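PDB 3E13: putative iron-uptake ABC transport system,periplasmic iron-binding protein from Campylobacter jejuni, which binds ferric iron in the periplasm and probably delivers it to an ABC transporter for uptake into the cell. Local coordinates for residues S78-L81 and E82-P86. Numbering follows the deposited sequence.
Sequences SKYL and EEFIP
Tyr-80 and Phe-84, one turn apart on the short helix 79-84, form an edge-to-face aromatic pair: the ring centroids lie 5.0 Å apart and the planes meet at 60°. Phe-84 directs its CD1-CE1 edge at the phenol; CD1 stands over the centre of the tyrosine face, and the closest approach is CE1 to Tyr-80 CE2 at 3.5 Å. With CG anti to the backbone N (chi1 -166°) the phenol is carried along the helix toward Phe-84, and chi2 turns its face to that ring.

Four backbone bonds of the i to i+4 kind build the helix, from Ser-78 O to Glu-82 N through to Leu-81 O to Ile-85 N (2.9 Å). Ser-78 is the N-cap: its OG accepts from Leu-81 N at 3.0 Å along an almost straight N-H...O line (175°), and it also hydrogen-bonds Glu-255.

On the buried side, Leu-81 and Ile-85 lie side by side, pointing the same way, in van der Waals contact (Leu-81 CD2 to Ile-85 CD1, 4.1 Å). Against this and the aromatic pair, the outer side is more open: Lys-79 and Glu-83 are exposed, and Glu-82 reaches back to the helix start through a water that accepts from Ser-78 N and lies 2.8 Å from Glu-82 OE1, to which it can donate.

This short capped helix of the solute-binding fold lies away from the iron site. Arg-276 makes a cation-pi contact with Phe-84, Arg-90 NE hydrogen-bonds Ile-85 O, and Leu-81 and Ile-85 both rest on Phe-97 of strand 97-109.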
# COMPACT_ATOMS: atom_id res chain seq x y z
N SER A 78 -19.62 6.59 -11.59
CA SER A 78 -19.25 8.00 -11.57
C SER A 78 -18.49 8.30 -12.86
O SER A 78 -17.42 7.69 -13.14
CB SER A 78 -18.31 8.25 -10.40
OG SER A 78 -17.63 9.48 -10.56
N LYS A 79 -18.98 9.24 -13.64
CA LYS A 79 -18.22 9.65 -14.82
C LYS A 79 -16.86 10.24 -14.45
O LYS A 79 -15.87 10.11 -15.22
CB LYS A 79 -18.97 10.65 -15.68
CG LYS A 79 -20.15 10.11 -16.45
CD LYS A 79 -20.78 11.16 -17.31
CE LYS A 79 -21.80 10.59 -18.28
NZ LYS A 79 -22.39 11.72 -19.14
N TYR A 80 -16.83 10.90 -13.31
CA TYR A 80 -15.63 11.55 -12.82
C TYR A 80 -14.55 10.49 -12.53
O TYR A 80 -13.42 10.58 -13.03
CB TYR A 80 -15.90 12.42 -11.60
CG TYR A 80 -14.76 13.34 -11.29
CD1 TYR A 80 -13.77 13.00 -10.36
CD2 TYR A 80 -14.60 14.56 -11.97
CE1 TYR A 80 -12.70 13.80 -10.11
CE2 TYR A 80 -13.55 15.37 -11.68
CZ TYR A 80 -12.56 14.98 -10.81
OH TYR A 80 -11.51 15.79 -10.51
N LEU A 81 -14.91 9.48 -11.74
CA LEU A 81 -13.95 8.43 -11.41
C LEU A 81 -13.50 7.66 -12.65
O LEU A 81 -12.32 7.27 -12.76
CB LEU A 81 -14.55 7.46 -10.36
CG LEU A 81 -14.92 8.01 -9.00
CD1 LEU A 81 -15.54 6.91 -8.14
CD2 LEU A 81 -13.66 8.58 -8.24
N GLU A 82 -14.40 7.42 -13.60
CA GLU A 82 -14.08 6.61 -14.74
C GLU A 82 -13.22 7.42 -15.71
O GLU A 82 -12.42 6.87 -16.44
CB GLU A 82 -15.36 6.05 -15.42
CG GLU A 82 -16.06 5.08 -14.48
CD GLU A 82 -17.39 4.60 -14.94
OE1 GLU A 82 -17.97 3.80 -14.22
OE2 GLU A 82 -17.84 5.00 -16.04
N GLU A 83 -13.36 8.72 -15.69
CA GLU A 83 -12.54 9.54 -16.61
C GLU A 83 -11.10 9.62 -16.15
O GLU A 83 -10.14 9.63 -16.96
CB GLU A 83 -13.12 10.93 -16.75
CG GLU A 83 -12.29 11.80 -17.72
CD GLU A 83 -13.06 12.87 -18.40
OE1 GLU A 83 -14.26 12.64 -18.71
OE2 GLU A 83 -12.48 13.98 -18.58
N PHE A 84 -10.92 9.68 -14.86
CA PHE A 84 -9.60 9.97 -14.34
C PHE A 84 -8.87 8.76 -13.76
O PHE A 84 -7.66 8.84 -13.56
CB PHE A 84 -9.67 11.14 -13.36
CG PHE A 84 -10.02 12.43 -14.02
CD1 PHE A 84 -11.18 13.11 -13.71
CD2 PHE A 84 -9.19 12.94 -15.00
CE1 PHE A 84 -11.53 14.28 -14.38
CE2 PHE A 84 -9.51 14.09 -15.61
CZ PHE A 84 -10.69 14.76 -15.33
N ILE A 85 -9.57 7.69 -13.44
CA ILE A 85 -8.91 6.44 -13.02
C ILE A 85 -8.88 5.50 -14.21
O ILE A 85 -9.94 5.14 -14.73
CB ILE A 85 -9.64 5.76 -11.83
CG1 ILE A 85 -9.84 6.75 -10.68
CG2 ILE A 85 -8.88 4.52 -11.40
CD1 ILE A 85 -10.61 6.13 -9.46
N PRO A 86 -7.70 5.05 -14.62
CA PRO A 86 -7.61 4.03 -15.65
C PRO A 86 -8.34 2.76 -15.23
O PRO A 86 -8.33 2.41 -14.03
CB PRO A 86 -6.08 3.78 -15.79
CG PRO A 86 -5.45 4.87 -15.22
CD PRO A 86 -6.38 5.46 -14.15
O HOH W 1 -17.61 4.56 -11.58